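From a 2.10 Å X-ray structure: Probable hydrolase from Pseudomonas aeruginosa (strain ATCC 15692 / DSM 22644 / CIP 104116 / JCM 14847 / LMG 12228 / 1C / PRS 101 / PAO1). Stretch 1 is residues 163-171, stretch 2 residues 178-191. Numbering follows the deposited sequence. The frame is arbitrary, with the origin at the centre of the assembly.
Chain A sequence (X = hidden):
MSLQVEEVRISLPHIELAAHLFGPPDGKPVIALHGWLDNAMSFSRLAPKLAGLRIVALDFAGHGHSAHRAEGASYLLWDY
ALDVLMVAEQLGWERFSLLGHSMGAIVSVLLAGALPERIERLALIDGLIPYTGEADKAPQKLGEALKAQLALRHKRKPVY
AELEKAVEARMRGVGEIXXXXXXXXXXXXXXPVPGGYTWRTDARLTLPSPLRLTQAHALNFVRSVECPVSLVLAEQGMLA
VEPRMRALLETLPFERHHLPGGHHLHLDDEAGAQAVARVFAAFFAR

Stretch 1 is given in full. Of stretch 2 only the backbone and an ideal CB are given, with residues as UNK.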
ATOM      1  N   LEU A 163      17.407  23.712  14.160  1.00 59.52           N
ATOM      2  CA  LEU A 163      17.288  23.902  12.702  1.00 53.97           C
ATOM      3  C   LEU A 163      18.657  24.252  12.114  1.00 63.30           C
ATOM      4  O   LEU A 163      19.067  23.620  11.148  1.00 46.83           O
ATOM      5  CB  LEU A 163      16.308  25.053  12.540  1.00 56.37           C
ATOM      6  CG  LEU A 163      15.632  25.198  11.189  1.00 70.72           C
ATOM      7  CD1 LEU A 163      14.385  26.045  11.336  1.00 78.24           C
ATOM      8  CD2 LEU A 163      16.560  25.806  10.162  1.00 64.82           C
ATOM      9  N   GLU A 164      19.367  25.198  12.718  1.00 66.46           N
ATOM     10  CA  GLU A 164      20.726  25.525  12.294  1.00 65.39           C
ATOM     11  C   GLU A 164      21.591  24.272  12.204  1.00 60.04           C
ATOM     12  O   GLU A 164      22.419  24.142  11.298  1.00 59.44           O
ATOM     13  CB  GLU A 164      21.353  26.521  13.268  1.00 83.54           C
ATOM     14  CG  GLU A 164      22.859  26.636  13.162  1.00 81.94           C
ATOM     15  CD  GLU A 164      23.434  27.589  14.204  1.00109.99           C
ATOM     16  OE1 GLU A 164      24.298  27.159  15.008  1.00114.37           O
ATOM     17  OE2 GLU A 164      23.007  28.764  14.230  1.00125.14           O
ATOM     18  N   LYS A 165      21.438  23.351  13.158  1.00 55.76           N
ATOM     19  CA  LYS A 165      22.253  22.144  13.137  1.00 62.47           C
ATOM     20  C   LYS A 165      21.872  21.245  11.966  1.00 65.06           C
ATOM     21  O   LYS A 165      22.735  20.540  11.418  1.00 47.35           O
ATOM     22  CB  LYS A 165      22.106  21.374  14.454  1.00 66.01           C
ATOM     23  CG  LYS A 165      22.737  22.043  15.695  1.00 75.68           C
ATOM     24  CD  LYS A 165      24.194  22.463  15.497  1.00 71.43           C
ATOM     25  CE  LYS A 165      25.056  22.037  16.693  1.00 70.60           C
ATOM     26  NZ  LYS A 165      26.403  22.664  16.684  1.00 73.95           N
ATOM     27  N   ALA A 166      20.586  21.246  11.580  1.00 50.49           N
ATOM     28  CA  ALA A 166      20.174  20.478  10.403  1.00 53.18           C
ATOM     29  C   ALA A 166      20.803  21.049   9.131  1.00 42.14           C
ATOM     30  O   ALA A 166      21.295  20.298   8.278  1.00 41.88           O
ATOM     31  CB  ALA A 166      18.645  20.465  10.302  1.00 48.54           C
ATOM     32  N   VAL A 167      20.839  22.377   9.031  1.00 35.44           N
ATOM     33  CA  VAL A 167      21.452  23.068   7.901  1.00 43.57           C
ATOM     34  C   VAL A 167      22.932  22.733   7.803  1.00 53.33           C
ATOM     35  O   VAL A 167      23.423  22.275   6.760  1.00 43.24           O
ATOM     36  CB  VAL A 167      21.247  24.583   8.049  1.00 39.48           C
ATOM     37  CG1 VAL A 167      22.252  25.368   7.197  1.00 46.82           C
ATOM     38  CG2 VAL A 167      19.823  24.951   7.715  1.00 47.08           C
ATOM     39  N   GLU A 168      23.676  23.006   8.881  1.00 48.55           N
ATOM     40  CA  GLU A 168      25.103  22.707   8.893  1.00 48.76           C
ATOM     41  C   GLU A 168      25.372  21.245   8.594  1.00 47.41           C
ATOM     42  O   GLU A 168      26.376  20.924   7.953  1.00 51.36           O
ATOM     43  CB  GLU A 168      25.708  23.110  10.245  1.00 56.14           C
ATOM     44  CG  GLU A 168      25.751  24.627  10.424  1.00 61.96           C
ATOM     45  CD  GLU A 168      25.809  25.082  11.878  1.00 74.69           C
ATOM     46  OE1 GLU A 168      25.416  26.243  12.138  1.00 78.46           O
ATOM     47  OE2 GLU A 168      26.258  24.296  12.745  1.00 66.48           O
ATOM     48  N   ALA A 169      24.484  20.335   8.995  1.00 42.49           N
ATOM     49  CA  ALA A 169      24.719  18.949   8.600  1.00 43.59           C
ATOM     50  C   ALA A 169      24.702  18.792   7.075  1.00 47.66           C
ATOM     51  O   ALA A 169      25.385  17.908   6.527  1.00 44.16           O
ATOM     52  CB  ALA A 169      23.701  18.035   9.270  1.00 51.60           C
ATOM     53  N   ARG A 170      23.944  19.649   6.368  1.00 39.25           N
ATOM     54  CA  ARG A 170      23.836  19.543   4.907  1.00 49.21           C
ATOM     55  C   ARG A 170      25.010  20.235   4.206  1.00 48.51           C
ATOM     56  O   ARG A 170      25.375  19.849   3.098  1.00 43.82           O
ATOM     57  CB  ARG A 170      22.494  20.130   4.429  1.00 39.25           C
ATOM     58  CG  ARG A 170      22.252  20.128   2.906  1.00 37.91           C
ATOM     59  CD  ARG A 170      22.239  18.754   2.315  1.00 34.50           C
ATOM     60  NE  ARG A 170      22.047  18.752   0.851  1.00 41.63           N
ATOM     61  CZ  ARG A 170      23.045  18.862  -0.026  1.00 49.08           C
ATOM     62  NH1 ARG A 170      24.300  18.981   0.413  1.00 49.09           N
ATOM     63  NH2 ARG A 170      22.804  18.845  -1.334  1.00 39.35           N
ATOM     64  N   MET A 171      25.636  21.226   4.848  1.00 53.99           N
ATOM     65  CA  MET A 171      26.818  21.843   4.259  1.00 54.27           C
ATOM     66  C   MET A 171      28.003  20.888   4.272  1.00 55.22           C
ATOM     67  O   MET A 171      28.775  20.831   3.312  1.00 60.96           O
ATOM     68  CB  MET A 171      27.149  23.122   5.006  1.00 45.35           C
ATOM     69  CG  MET A 171      26.117  24.168   4.787  1.00 37.86           C
ATOM     70  SD  MET A 171      26.226  25.495   5.972  1.00 56.50           S
ATOM     71  CE  MET A 171      27.614  26.374   5.209  1.00 56.49           C
ATOM     72  N   UNK A 178      26.715  26.240  -0.390  1.00 32.47           N
ATOM     73  CA  UNK A 178      26.628  27.454   0.447  1.00 42.45           C
ATOM     74  C   UNK A 178      25.569  27.298   1.551  1.00 52.36           C
ATOM     75  O   UNK A 178      24.698  26.435   1.436  1.00 35.28           O
ATOM     76  CB  UNK A 178      26.299  28.671  -0.419  1.00 42.45           C
ATOM     77  N   UNK A 179      25.663  28.110   2.603  1.00 37.53           N
ATOM     78  CA  UNK A 179      24.723  28.092   3.748  1.00 45.02           C
ATOM     79  C   UNK A 179      23.322  28.396   3.213  1.00 39.28           C
ATOM     80  O   UNK A 179      22.412  27.694   3.590  1.00 33.15           O
ATOM     81  CB  UNK A 179      25.127  29.103   4.823  1.00 45.02           C
ATOM     82  N   UNK A 180      23.198  29.367   2.316  1.00 29.82           N
ATOM     83  CA  UNK A 180      21.908  29.773   1.725  1.00 33.81           C
ATOM     84  C   UNK A 180      21.326  28.612   0.919  1.00 38.97           C
ATOM     85  O   UNK A 180      20.148  28.406   1.017  1.00 40.89           O
ATOM     86  CB  UNK A 180      22.076  31.007   0.836  1.00 33.81           C
ATOM     87  N   UNK A 181      22.135  27.901   0.151  1.00 34.20           N
ATOM     88  CA  UNK A 181      21.687  26.724  -0.574  1.00 36.32           C
ATOM     89  C   UNK A 181      21.114  25.686   0.380  1.00 38.08           C
ATOM     90  O   UNK A 181      20.028  25.135   0.142  1.00 30.50           O
ATOM     91  CB  UNK A 181      22.839  26.124  -1.382  1.00 36.32           C
ATOM     92  N   UNK A 182      21.844  25.398   1.460  1.00 28.64           N
ATOM     93  CA  UNK A 182      21.413  24.401   2.431  1.00 29.59           C
ATOM     94  C   UNK A 182      20.141  24.830   3.149  1.00 34.81           C
ATOM     95  O   UNK A 182      19.235  24.009   3.340  1.00 30.82           O
ATOM     96  CB  UNK A 182      22.525  24.140   3.449  1.00 29.59           C
ATOM     97  N   UNK A 183      20.021  26.124   3.475  1.00 27.46           N
ATOM     98  CA  UNK A 183      18.774  26.673   4.004  1.00 37.03           C
ATOM     99  C   UNK A 183      17.612  26.486   3.032  1.00 35.57           C
ATOM    100  O   UNK A 183      16.501  26.127   3.443  1.00 34.43           O
ATOM    101  CB  UNK A 183      18.948  28.159   4.324  1.00 37.03           C
ATOM    102  N   UNK A 184      17.812  26.831   1.755  1.00 28.99           N
ATOM    103  CA  UNK A 184      16.737  26.711   0.774  1.00 32.11           C
ATOM    104  C   UNK A 184      16.277  25.258   0.642  1.00 25.56           C
ATOM    105  O   UNK A 184      15.086  24.957   0.692  1.00 29.63           O
ATOM    106  CB  UNK A 184      17.195  27.246  -0.584  1.00 32.11           C
ATOM    107  N   UNK A 185      17.215  24.330   0.531  1.00 25.08           N
ATOM    108  CA  UNK A 185      16.842  22.936   0.479  1.00 31.37           C
ATOM    109  C   UNK A 185      16.150  22.472   1.763  1.00 37.26           C
ATOM    110  O   UNK A 185      15.233  21.642   1.699  1.00 27.86           O
ATOM    111  CB  UNK A 185      18.082  22.081   0.212  1.00 31.37           C
ATOM    112  N   UNK A 186      16.573  22.995   2.931  1.00 33.56           N
ATOM    113  CA  UNK A 186      15.985  22.617   4.217  1.00 34.69           C
ATOM    114  C   UNK A 186      14.516  23.010   4.335  1.00 27.36           C
ATOM    115  O   UNK A 186      13.763  22.344   5.045  1.00 34.57           O
ATOM    116  CB  UNK A 186      16.777  23.259   5.358  1.00 34.69           C
ATOM    117  N   UNK A 187      14.088  24.059   3.664  1.00 27.17           N
ATOM    118  CA  UNK A 187      12.690  24.540   3.722  1.00 36.49           C
ATOM    119  C   UNK A 187      11.732  23.461   3.203  1.00 33.55           C
ATOM    120  O   UNK A 187      10.612  23.459   3.626  1.00 30.06           O
ATOM    121  CB  UNK A 187      12.526  25.824   2.906  1.00 36.49           C
ATOM    122  N   UNK A 188      12.163  22.671   2.228  1.00 29.55           N
ATOM    123  CA  UNK A 188      11.384  21.592   1.596  1.00 20.90           C
ATOM    124  C   UNK A 188      11.887  20.207   2.000  1.00 23.33           C
ATOM    125  O   UNK A 188      11.208  19.283   1.676  1.00 25.70           O
ATOM    126  CB  UNK A 188      11.434  21.730   0.073  1.00 20.90           C
ATOM    127  N   UNK A 189      13.017  20.085   2.685  1.00 22.82           N
ATOM    128  CA  UNK A 189      13.636  18.784   2.986  1.00 25.09           C
ATOM    129  C   UNK A 189      13.566  18.343   4.434  1.00 25.93           C
ATOM    130  O   UNK A 189      13.980  17.265   4.720  1.00 26.89           O
ATOM    131  CB  UNK A 189      15.108  18.820   2.569  1.00 25.09           C
ATOM    132  N   UNK A 190      13.051  19.159   5.325  1.00 27.43           N
ATOM    133  CA  UNK A 190      12.964  18.813   6.749  1.00 28.50           C
ATOM    134  C   UNK A 190      11.540  18.422   7.144  1.00 21.53           C
ATOM    135  O   UNK A 190      10.560  19.077   6.739  1.00 25.40           O
ATOM    136  CB  UNK A 190      13.438  19.986   7.609  1.00 28.50           C
ATOM    137  N   UNK A 191      11.446  17.385   7.939  1.00 25.36           N
ATOM    138  CA  UNK A 191      10.205  17.055   8.588  1.00 30.18           C
ATOM    139  C   UNK A 191      10.352  17.071  10.102  1.00 29.97           C
ATOM    140  O   UNK A 191      11.409  16.747  10.628  1.00 28.59           O
ATOM    141  CB  UNK A 191       9.710  15.687   8.114  1.00 30.18           C
TER

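Position 178 immediately precedes a helix, with psi near 160°, and its CA-to-CB bond points away from stretch 1. A short N-capping side chain such as Ser, Thr, Asp or Asn would suit it. It is Ser178, whose OG accepts from the N of 181 at 3.1 Å, capping the helix.

At 179 the CA-to-CB bond runs sideways, with the ideal CB 3.7 Å from Met171 CE. The acids Glu164 and Glu168 lie farther along the same flank, so a long basic chain, Lys or Arg, is favoured, although an apolar one could also cover the methionine. The residue is Arg179. Its extended first torsions (both t) carry the guanidinium past Val167, and NH1 forms a salt bridge with Glu168 OE1 at 3.3 Å that includes a weak hydrogen bond; the place of OE1 is less certain. The acid approaches the guanidinium at its edge, while Met171 SD lies over one face.

Positions 180 and 181 point away and sideways, with nothing of stretch 1 within 5.5 Å of either ideal CB. Many helix formers would serve; they are Glu180 and Ala181.

At 182 the two backbones come nearest, its CA 5.6 Å from Val167 CA. Its CB points toward stretch 1, 3.8 Å from Met171 CG and 3.9 Å from Val167 O. With so little space, Ala is the natural choice, with Gly or Ser possible. Ala182 packs its CB against Met171 and, at 4.0 Å, Val167 CG1.

Position 183 points away, but its ideal CB is 4.7 Å from Val167 CG2, so a chain with an aliphatic stem and a polar end would fit. In Glu183, CG lies 4.1 Å from Val167 CG2. With 179, 182 and 186, it forms the hole that receives Val167.

Position 185 points toward stretch 1, but its ideal CB is 5.2 Å from Arg170 NE, leaving room for a larger chain, whether aliphatic, Met or acidic. Leu185 places CD1 4.0 Å from Arg170 NH2.

At 186, the CB faces Val167 CG2 at 4.2 Å, favouring a small residue. Ala186 makes this apolar contact and completes the hole.

Stretch 1 sets no preference at 184, 187 and 188, where many helix-compatible residues would do: Leu184, Gln187 and Arg188. At 189, an ideal CB would lie 3.0 Å from Leu185 O, a clash that favours glycine, and Gly189 is found.

Position 190 leaves helical phi/psi and points toward stretch 1 from a distance, so a long apolar chain suits it: Leu190 CD1 reaches Ala166 CB at 4.0 Å. Position 191, extended and out of reach, tolerates many side chains; it is Glu191.

Stretch 2, residues 178-191: SREAAELLAQRGLE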
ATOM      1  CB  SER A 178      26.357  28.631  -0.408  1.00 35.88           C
ATOM      2  OG  SER A 178      25.004  28.704  -0.715  1.00 37.89           O
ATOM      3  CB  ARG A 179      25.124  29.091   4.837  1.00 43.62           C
ATOM      4  CG  ARG A 179      24.205  29.081   6.052  1.00 48.88           C
ATOM      5  CD  ARG A 179      24.693  29.869   7.260  1.00 57.76           C
ATOM      6  NE  ARG A 179      25.851  29.266   7.887  1.00 61.59           N
ATOM      7  CZ  ARG A 179      25.822  28.336   8.831  1.00 64.27           C
ATOM      8  NH1 ARG A 179      24.677  27.900   9.323  1.00 60.19           N
ATOM      9  NH2 ARG A 179      26.952  27.849   9.290  1.00 67.26           N
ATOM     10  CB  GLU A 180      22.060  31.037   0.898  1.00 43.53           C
ATOM     11  CG  GLU A 180      22.206  32.276   1.742  1.00 47.49           C
ATOM     12  CD  GLU A 180      22.171  33.570   0.962  1.00 55.20           C
ATOM     13  OE1 GLU A 180      22.126  33.517  -0.256  1.00 50.49           O
ATOM     14  OE2 GLU A 180      22.188  34.615   1.591  1.00 59.97           O
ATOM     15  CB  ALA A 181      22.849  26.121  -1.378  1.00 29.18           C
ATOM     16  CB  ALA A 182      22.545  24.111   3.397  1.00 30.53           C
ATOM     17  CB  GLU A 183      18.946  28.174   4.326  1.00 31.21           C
ATOM     18  CG  GLU A 183      19.908  28.407   5.489  1.00 43.14           C
ATOM     19  CD  GLU A 183      20.117  29.877   5.868  1.00 49.92           C
ATOM     20  OE1 GLU A 183      19.567  30.789   5.211  1.00 60.34           O
ATOM     21  OE2 GLU A 183      20.879  30.099   6.829  1.00 59.53           O
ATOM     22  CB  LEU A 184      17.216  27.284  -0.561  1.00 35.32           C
ATOM     23  CG  LEU A 184      17.317  28.806  -0.596  1.00 35.51           C
ATOM     24  CD1 LEU A 184      18.129  29.273  -1.813  1.00 35.27           C
ATOM     25  CD2 LEU A 184      15.955  29.430  -0.606  1.00 41.57           C
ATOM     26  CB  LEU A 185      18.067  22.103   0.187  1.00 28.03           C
ATOM     27  CG  LEU A 185      18.629  22.280  -1.232  1.00 30.39           C
ATOM     28  CD1 LEU A 185      20.015  21.683  -1.271  1.00 23.09           C
ATOM     29  CD2 LEU A 185      17.724  21.625  -2.261  1.00 28.64           C
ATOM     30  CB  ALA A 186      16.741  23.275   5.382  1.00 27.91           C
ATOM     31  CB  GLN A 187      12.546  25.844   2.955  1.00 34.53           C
ATOM     32  CG  GLN A 187      13.350  26.962   3.573  1.00 48.16           C
ATOM     33  CD  GLN A 187      12.764  28.308   3.268  1.00 53.03           C
ATOM     34  OE1 GLN A 187      12.834  28.789   2.154  1.00 52.03           O
ATOM     35  NE2 GLN A 187      12.163  28.916   4.268  1.00 65.50           N
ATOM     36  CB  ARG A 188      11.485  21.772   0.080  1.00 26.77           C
ATOM     37  CG  ARG A 188      10.306  21.261  -0.723  1.00 24.35           C
ATOM     38  CD  ARG A 188      10.356  21.556  -2.208  1.00 25.84           C
ATOM     39  NE  ARG A 188       9.305  20.860  -2.903  1.00 24.19           N
ATOM     40  CZ  ARG A 188       8.167  21.397  -3.280  1.00 33.28           C
ATOM     41  NH1 ARG A 188       7.940  22.678  -3.104  1.00 24.08           N
ATOM     42  NH2 ARG A 188       7.268  20.652  -3.875  1.00 26.78           N
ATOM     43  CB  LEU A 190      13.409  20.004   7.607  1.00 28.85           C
ATOM     44  CG  LEU A 190      14.886  20.386   7.435  1.00 25.17           C
ATOM     45  CD1 LEU A 190      15.278  21.457   8.408  1.00 30.66           C
ATOM     46  CD2 LEU A 190      15.716  19.156   7.657  1.00 28.13           C
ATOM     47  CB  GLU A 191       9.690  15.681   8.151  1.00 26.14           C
ATOM     48  CG  GLU A 191      10.495  14.538   8.588  1.00 34.42           C
ATOM     49  CD  GLU A 191       9.874  13.230   8.088  1.00 44.53           C
ATOM     50  OE1 GLU A 191      10.262  12.766   6.995  1.00 47.62           O
ATOM     51  OE2 GLU A 191       8.965  12.699   8.752  1.00 40.91           O
TER
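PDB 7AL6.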